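Local coordinates for protein PelD (Pseudomonas aeruginosa, PDB 4EU0) that binds cyclic di-GMP as a membrane-anchored effector in pellicle formation, this piece holding its GAF and GGDEF-family domains, at residues V108-L121 and L139-Q151. Residues are numbered along the deposited sequence; the frame is centred on the assembly and turned at random.
Sequences VPLVDTDGRILALL and LAILAGHIADLLQ
In the GAF domain, the hairpin of strands 108-111 and 117-121 lies against the last turns of helix 133-150. Two small residues, Ala143 and Ala147, face the hairpin and let the backbones come close. The axis of strand 108-111 passes 6.1 Å from that of helix segment 139-150, their N-to-C directions 35° apart. Ala147 CB sits on the strand backbone, 3.4 Å from Val111 C. Ala143 CB lies 3.6 Å from Pro109 O, and Val108 CG1 and Leu110 CG also touch it. Further out, Leu110 CD2 reaches Ile146 CG2. Leu118, from the second strand, runs alongside Leu150 in the opposite sense, with CD2 3.8 Å from Leu150 CB. This is the GAF arrangement of an antiparallel sheet with helices packed on it; helix 74-82 covers the other face, touching Pro109, Ile117 and Leu120. The polar end of the contact is the type I turn Asp112-Gly115. Asp112 CG stands between its own backbone N and carbonyl carbon (chi1 73°), which turns OD1 back into the turn. There OD1 accepts from Asp114 N, an Asx turn, and from Arg116 N at 2.9 Å, the two arriving on opposite faces of the carboxylate. The other oxygen, OD2, takes Gln151 NE2 at 2.6 Å through its anti lone pair. The Gln151 chain bends at chi2 (-68°) to bring the amide there, and NE2 also rests against Leu118 CD1. Asp148 OD1 receives a weak bond from Thr113 N, at 3.2 Å, while Thr113 CG2 packs against both carboxylate oxygens. The main partner of Asp148 is Arg173 of helix 162-181, in a salt bridge through OD2.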
ATOM      1  N   VAL A 108       0.956 -17.070   7.617  1.00 19.70           N
ATOM      2  CA  VAL A 108       0.657 -15.679   7.257  1.00 18.58           C
ATOM      3  C   VAL A 108      -0.164 -15.638   5.961  1.00 18.94           C
ATOM      4  O   VAL A 108       0.335 -16.018   4.899  1.00 19.35           O
ATOM      5  CB  VAL A 108       1.937 -14.799   7.089  1.00 18.00           C
ATOM      6  CG1 VAL A 108       1.568 -13.322   7.082  1.00 16.91           C
ATOM      7  CG2 VAL A 108       2.953 -15.068   8.201  1.00 17.40           C
ATOM      8  N   PRO A 109      -1.427 -15.178   6.043  1.00 18.85           N
ATOM      9  CA  PRO A 109      -2.196 -15.078   4.813  1.00 19.24           C
ATOM     10  C   PRO A 109      -1.847 -13.781   4.091  1.00 18.33           C
ATOM     11  O   PRO A 109      -1.527 -12.778   4.739  1.00 17.51           O
ATOM     12  CB  PRO A 109      -3.631 -15.032   5.319  1.00 19.58           C
ATOM     13  CG  PRO A 109      -3.523 -14.276   6.610  1.00 19.34           C
ATOM     14  CD  PRO A 109      -2.170 -14.638   7.197  1.00 18.99           C
ATOM     15  N   LEU A 110      -1.883 -13.811   2.763  1.00 18.62           N
ATOM     16  CA  LEU A 110      -1.693 -12.609   1.965  1.00 18.23           C
ATOM     17  C   LEU A 110      -3.084 -12.147   1.553  1.00 18.17           C
ATOM     18  O   LEU A 110      -3.757 -12.788   0.734  1.00 19.64           O
ATOM     19  CB  LEU A 110      -0.796 -12.887   0.749  1.00 18.81           C
ATOM     20  CG  LEU A 110       0.715 -13.076   0.901  1.00 18.77           C
ATOM     21  CD1 LEU A 110       1.122 -14.327   1.701  1.00 19.46           C
ATOM     22  CD2 LEU A 110       1.323 -13.134  -0.486  1.00 20.01           C
ATOM     23  N   VAL A 111      -3.528 -11.061   2.178  1.00 17.30           N
ATOM     24  CA  VAL A 111      -4.912 -10.609   2.079  1.00 17.36           C
ATOM     25  C   VAL A 111      -4.953  -9.215   1.461  1.00 17.02           C
ATOM     26  O   VAL A 111      -4.309  -8.293   1.969  1.00 16.34           O
ATOM     27  CB  VAL A 111      -5.596 -10.565   3.473  1.00 17.15           C
ATOM     28  CG1 VAL A 111      -7.092 -10.317   3.337  1.00 17.30           C
ATOM     29  CG2 VAL A 111      -5.357 -11.852   4.257  1.00 17.77           C
ATOM     30  N   ASP A 112      -5.701  -9.069   0.368  1.00 18.51           N
ATOM     31  CA  ASP A 112      -5.857  -7.758  -0.265  1.00 18.26           C
ATOM     32  C   ASP A 112      -6.766  -6.817   0.540  1.00 18.10           C
ATOM     33  O   ASP A 112      -7.341  -7.214   1.559  1.00 17.79           O
ATOM     34  CB  ASP A 112      -6.283  -7.884  -1.755  1.00 19.13           C
ATOM     35  CG  ASP A 112      -7.743  -8.310  -1.948  1.00 21.84           C
ATOM     36  OD1 ASP A 112      -8.569  -8.239  -1.009  1.00 21.47           O
ATOM     37  OD2 ASP A 112      -8.080  -8.723  -3.083  1.00 26.72           O
ATOM     38  N   THR A 113      -6.871  -5.565   0.093  1.00 18.12           N
ATOM     39  CA  THR A 113      -7.683  -4.567   0.803  1.00 18.68           C
ATOM     40  C   THR A 113      -9.191  -4.889   0.836  1.00 20.21           C
ATOM     41  O   THR A 113      -9.927  -4.269   1.595  1.00 20.72           O
ATOM     42  CB  THR A 113      -7.484  -3.130   0.244  1.00 17.37           C
ATOM     43  OG1 THR A 113      -7.802  -3.102  -1.155  1.00 17.96           O
ATOM     44  CG2 THR A 113      -6.043  -2.628   0.467  1.00 17.47           C
ATOM     45  N   ASP A 114      -9.650  -5.845   0.027  1.00 21.44           N
ATOM     46  CA  ASP A 114     -11.061  -6.254   0.038  1.00 23.77           C
ATOM     47  C   ASP A 114     -11.300  -7.415   0.997  1.00 24.09           C
ATOM     48  O   ASP A 114     -12.443  -7.817   1.238  1.00 25.23           O
ATOM     49  CB  ASP A 114     -11.522  -6.687  -1.354  1.00 25.13           C
ATOM     50  CG  ASP A 114     -11.534  -5.555  -2.359  1.00 27.56           C
ATOM     51  OD1 ASP A 114     -11.804  -4.394  -1.986  1.00 29.28           O
ATOM     52  OD2 ASP A 114     -11.289  -5.844  -3.544  1.00 30.17           O
ATOM     53  N   GLY A 115     -10.216  -7.973   1.521  1.00 23.14           N
ATOM     54  CA  GLY A 115     -10.319  -9.119   2.415  1.00 23.59           C
ATOM     55  C   GLY A 115     -10.211 -10.462   1.713  1.00 24.42           C
ATOM     56  O   GLY A 115     -10.490 -11.493   2.317  1.00 25.73           O
ATOM     57  N   ARG A 116      -9.793 -10.452   0.448  1.00 24.02           N
ATOM     58  CA  ARG A 116      -9.594 -11.691  -0.315  1.00 25.13           C
ATOM     59  C   ARG A 116      -8.231 -12.293   0.017  1.00 23.91           C
ATOM     60  O   ARG A 116      -7.207 -11.621  -0.099  1.00 21.81           O
ATOM     61  CB  ARG A 116      -9.703 -11.420  -1.821  1.00 26.00           C
ATOM     62  CG  ARG A 116     -10.091 -12.637  -2.676  1.00 30.34           C
ATOM     63  CD  ARG A 116     -10.769 -12.180  -3.959  1.00 34.88           C
ATOM     64  NE  ARG A 116     -10.655 -13.137  -5.064  1.00 38.27           N
ATOM     65  CZ  ARG A 116     -11.104 -12.913  -6.294  1.00 40.11           C
ATOM     66  NH1 ARG A 116     -11.717 -11.770  -6.581  1.00 42.53           N
ATOM     67  NH2 ARG A 116     -10.951 -13.828  -7.243  1.00 41.39           N
ATOM     68  N   ILE A 117      -8.227 -13.549   0.459  1.00 24.16           N
ATOM     69  CA  ILE A 117      -6.981 -14.258   0.754  1.00 24.00           C
ATOM     70  C   ILE A 117      -6.480 -14.839  -0.559  1.00 24.40           C
ATOM     71  O   ILE A 117      -7.077 -15.779  -1.093  1.00 25.65           O
ATOM     72  CB  ILE A 117      -7.191 -15.441   1.750  1.00 24.99           C
ATOM     73  CG1 ILE A 117      -8.259 -15.132   2.816  1.00 26.64           C
ATOM     74  CG2 ILE A 117      -5.862 -15.931   2.324  1.00 24.89           C
ATOM     75  CD1 ILE A 117      -8.000 -13.991   3.734  1.00 27.91           C
ATOM     76  N   LEU A 118      -5.402 -14.260  -1.082  1.00 23.56           N
ATOM     77  CA  LEU A 118      -4.835 -14.676  -2.362  1.00 24.37           C
ATOM     78  C   LEU A 118      -3.888 -15.856  -2.206  1.00 24.35           C
ATOM     79  O   LEU A 118      -3.829 -16.722  -3.078  1.00 25.38           O
ATOM     80  CB  LEU A 118      -4.078 -13.516  -3.010  1.00 23.75           C
ATOM     81  CG  LEU A 118      -4.843 -12.459  -3.813  1.00 25.96           C
ATOM     82  CD1 LEU A 118      -5.836 -11.684  -2.965  1.00 28.61           C
ATOM     83  CD2 LEU A 118      -3.842 -11.512  -4.436  1.00 27.18           C
ATOM     84  N   ALA A 119      -3.159 -15.872  -1.089  1.00 23.37           N
ATOM     85  CA  ALA A 119      -2.057 -16.811  -0.878  1.00 23.47           C
ATOM     86  C   ALA A 119      -1.786 -17.025   0.602  1.00 22.92           C
ATOM     87  O   ALA A 119      -2.272 -16.275   1.454  1.00 21.87           O
ATOM     88  CB  ALA A 119      -0.795 -16.309  -1.575  1.00 23.07           C
ATOM     89  N   LEU A 120      -0.995 -18.052   0.898  1.00 23.46           N
ATOM     90  CA  LEU A 120      -0.653 -18.399   2.267  1.00 23.05           C
ATOM     91  C   LEU A 120       0.858 -18.597   2.390  1.00 22.47           C
ATOM     92  O   LEU A 120       1.456 -19.312   1.591  1.00 23.32           O
ATOM     93  CB  LEU A 120      -1.413 -19.678   2.648  1.00 24.62           C
ATOM     94  CG  LEU A 120      -1.222 -20.400   3.982  1.00 25.85           C
ATOM     95  CD1 LEU A 120      -2.348 -21.410   4.162  1.00 29.62           C
ATOM     96  CD2 LEU A 120       0.093 -21.117   4.003  1.00 29.24           C
ATOM     97  N   LEU A 121       1.470 -17.951   3.382  1.00 21.12           N
ATOM     98  CA  LEU A 121       2.848 -18.255   3.769  1.00 21.44           C
ATOM     99  C   LEU A 121       2.803 -19.213   4.956  1.00 21.93           C
ATOM    100  O   LEU A 121       2.253 -18.867   6.000  1.00 22.13           O
ATOM    101  CB  LEU A 121       3.614 -16.979   4.161  1.00 19.76           C
ATOM    102  CG  LEU A 121       5.008 -17.153   4.785  1.00 20.36           C
ATOM    103  CD1 LEU A 121       6.020 -17.595   3.749  1.00 21.47           C
ATOM    104  CD2 LEU A 121       5.479 -15.876   5.475  1.00 18.53           C
ATOM    105  N   LEU A 139       5.909  -9.269   8.981  1.00 19.21           N
ATOM    106  CA  LEU A 139       5.417 -10.273   8.030  1.00 18.90           C
ATOM    107  C   LEU A 139       3.996  -9.955   7.553  1.00 17.60           C
ATOM    108  O   LEU A 139       3.686 -10.033   6.350  1.00 16.75           O
ATOM    109  CB  LEU A 139       5.438 -11.654   8.691  1.00 20.00           C
ATOM    110  CG  LEU A 139       6.472 -12.729   8.325  1.00 22.51           C
ATOM    111  CD1 LEU A 139       7.708 -12.209   7.620  1.00 23.54           C
ATOM    112  CD2 LEU A 139       6.831 -13.555   9.548  1.00 22.41           C
ATOM    113  N   ALA A 140       3.140  -9.573   8.500  1.00 16.62           N
ATOM    114  CA  ALA A 140       1.754  -9.223   8.192  1.00 16.08           C
ATOM    115  C   ALA A 140       1.682  -7.963   7.327  1.00 15.20           C
ATOM    116  O   ALA A 140       0.921  -7.915   6.356  1.00 14.43           O
ATOM    117  CB  ALA A 140       0.943  -9.058   9.476  1.00 15.84           C
ATOM    118  N   ILE A 141       2.504  -6.970   7.652  1.00 14.97           N
ATOM    119  CA  ILE A 141       2.558  -5.724   6.872  1.00 14.59           C
ATOM    120  C   ILE A 141       2.962  -6.018   5.437  1.00 14.50           C
ATOM    121  O   ILE A 141       2.302  -5.586   4.494  1.00 15.42           O
ATOM    122  CB  ILE A 141       3.532  -4.689   7.475  1.00 14.35           C
ATOM    123  CG1 ILE A 141       3.025  -4.230   8.848  1.00 15.75           C
ATOM    124  CG2 ILE A 141       3.746  -3.507   6.474  1.00 13.69           C
ATOM    125  CD1 ILE A 141       4.067  -3.510   9.689  1.00 15.73           C
ATOM    126  N   LEU A 142       4.035  -6.776   5.272  1.00 15.02           N
ATOM    127  CA  LEU A 142       4.523  -7.111   3.945  1.00 15.52           C
ATOM    128  C   LEU A 142       3.502  -7.937   3.154  1.00 15.34           C
ATOM    129  O   LEU A 142       3.261  -7.661   1.979  1.00 15.40           O
ATOM    130  CB  LEU A 142       5.877  -7.829   4.047  1.00 16.39           C
ATOM    131  CG  LEU A 142       6.699  -8.193   2.809  1.00 19.79           C
ATOM    132  CD1 LEU A 142       7.087  -6.971   1.964  1.00 20.97           C
ATOM    133  CD2 LEU A 142       7.946  -8.965   3.241  1.00 22.33           C
ATOM    134  N   ALA A 143       2.898  -8.938   3.800  1.00 15.23           N
ATOM    135  CA  ALA A 143       1.918  -9.802   3.136  1.00 15.50           C
ATOM    136  C   ALA A 143       0.742  -9.004   2.552  1.00 14.69           C
ATOM    137  O   ALA A 143       0.300  -9.267   1.428  1.00 15.18           O
ATOM    138  CB  ALA A 143       1.423 -10.895   4.085  1.00 15.94           C
ATOM    139  N   GLY A 144       0.252  -8.023   3.314  1.00 14.39           N
ATOM    140  CA  GLY A 144      -0.888  -7.213   2.883  1.00 14.81           C
ATOM    141  C   GLY A 144      -0.533  -6.380   1.667  1.00 14.83           C
ATOM    142  O   GLY A 144      -1.287  -6.316   0.690  1.00 14.63           O
ATOM    143  N   HIS A 145       0.630  -5.745   1.720  1.00 14.71           N
ATOM    144  CA  HIS A 145       1.098  -4.963   0.585  1.00 14.59           C
ATOM    145  C   HIS A 145       1.337  -5.809  -0.660  1.00 14.98           C
ATOM    146  O   HIS A 145       0.943  -5.415  -1.746  1.00 15.27           O
ATOM    147  CB  HIS A 145       2.327  -4.140   0.956  1.00 14.68           C
ATOM    148  CG  HIS A 145       1.992  -2.925   1.754  1.00 15.08           C
ATOM    149  ND1 HIS A 145       1.770  -2.963   3.113  1.00 16.99           N
ATOM    150  CD2 HIS A 145       1.793  -1.643   1.372  1.00 12.98           C
ATOM    151  CE1 HIS A 145       1.468  -1.748   3.538  1.00 16.03           C
ATOM    152  NE2 HIS A 145       1.475  -0.930   2.502  1.00 15.88           N
ATOM    153  N   ILE A 146       1.944  -6.983  -0.501  1.00 15.53           N
ATOM    154  CA  ILE A 146       2.166  -7.849  -1.652  1.00 16.56           C
ATOM    155  C   ILE A 146       0.849  -8.260  -2.301  1.00 17.00           C
ATOM    156  O   ILE A 146       0.730  -8.230  -3.521  1.00 18.06           O
ATOM    157  CB  ILE A 146       3.000  -9.090  -1.298  1.00 17.33           C
ATOM    158  CG1 ILE A 146       4.416  -8.667  -0.905  1.00 17.43           C
ATOM    159  CG2 ILE A 146       3.053 -10.065  -2.495  1.00 18.34           C
ATOM    160  CD1 ILE A 146       5.196  -9.743  -0.140  1.00 19.04           C
ATOM    161  N   ALA A 147      -0.131  -8.640  -1.479  1.00 17.23           N
ATOM    162  CA  ALA A 147      -1.448  -9.028  -1.963  1.00 18.52           C
ATOM    163  C   ALA A 147      -2.087  -7.949  -2.836  1.00 18.33           C
ATOM    164  O   ALA A 147      -2.686  -8.263  -3.864  1.00 18.90           O
ATOM    165  CB  ALA A 147      -2.368  -9.385  -0.799  1.00 18.71           C
ATOM    166  N   ASP A 148      -1.957  -6.687  -2.419  1.00 17.79           N
ATOM    167  CA  ASP A 148      -2.501  -5.552  -3.179  1.00 18.03           C
ATOM    168  C   ASP A 148      -1.857  -5.435  -4.547  1.00 18.92           C
ATOM    169  O   ASP A 148      -2.534  -5.181  -5.546  1.00 19.15           O
ATOM    170  CB  ASP A 148      -2.262  -4.230  -2.451  1.00 16.95           C
ATOM    171  CG  ASP A 148      -3.062  -4.103  -1.184  1.00 17.85           C
ATOM    172  OD1 ASP A 148      -3.964  -4.940  -0.949  1.00 17.71           O
ATOM    173  OD2 ASP A 148      -2.777  -3.145  -0.428  1.00 18.40           O
ATOM    174  N   LEU A 149      -0.540  -5.593  -4.566  1.00 19.29           N
ATOM    175  CA  LEU A 149       0.243  -5.468  -5.785  1.00 20.90           C
ATOM    176  C   LEU A 149      -0.148  -6.505  -6.844  1.00 22.99           C
ATOM    177  O   LEU A 149      -0.113  -6.223  -8.048  1.00 24.00           O
ATOM    178  CB  LEU A 149       1.742  -5.514  -5.457  1.00 20.38           C
ATOM    179  CG  LEU A 149       2.322  -4.261  -4.783  1.00 19.26           C
ATOM    180  CD1 LEU A 149       3.780  -4.465  -4.420  1.00 22.06           C
ATOM    181  CD2 LEU A 149       2.172  -3.027  -5.673  1.00 20.03           C
ATOM    182  N   LEU A 150      -0.552  -7.691  -6.391  1.00 24.68           N
ATOM    183  CA  LEU A 150      -0.960  -8.770  -7.288  1.00 27.38           C
ATOM    184  C   LEU A 150      -2.319  -8.519  -7.952  1.00 28.82           C
ATOM    185  O   LEU A 150      -2.626  -9.109  -8.990  1.00 30.64           O
ATOM    186  CB  LEU A 150      -0.965 -10.109  -6.542  1.00 28.02           C
ATOM    187  CG  LEU A 150       0.372 -10.577  -5.957  1.00 27.20           C
ATOM    188  CD1 LEU A 150       0.161 -11.776  -5.052  1.00 27.67           C
ATOM    189  CD2 LEU A 150       1.373 -10.908  -7.062  1.00 28.62           C
ATOM    190  N   GLN A 151      -3.116  -7.624  -7.369  1.00 28.90           N
ATOM    191  CA  GLN A 151      -4.479  -7.364  -7.852  1.00 30.83           C
ATOM    192  C   GLN A 151      -4.593  -6.400  -9.036  1.00 31.73           C
ATOM    193  O   GLN A 151      -5.705  -6.049  -9.445  1.00 32.41           O
ATOM    194  CB  GLN A 151      -5.382  -6.892  -6.702  1.00 30.00           C
ATOM    195  CG  GLN A 151      -5.745  -7.979  -5.689  1.00 31.25           C
ATOM    196  CD  GLN A 151      -6.662  -9.068  -6.248  1.00 33.82           C
ATOM    197  OE1 GLN A 151      -6.675  -9.339  -7.446  1.00 37.31           O
ATOM    198  NE2 GLN A 151      -7.422  -9.704  -5.368  1.00 34.60           N
TER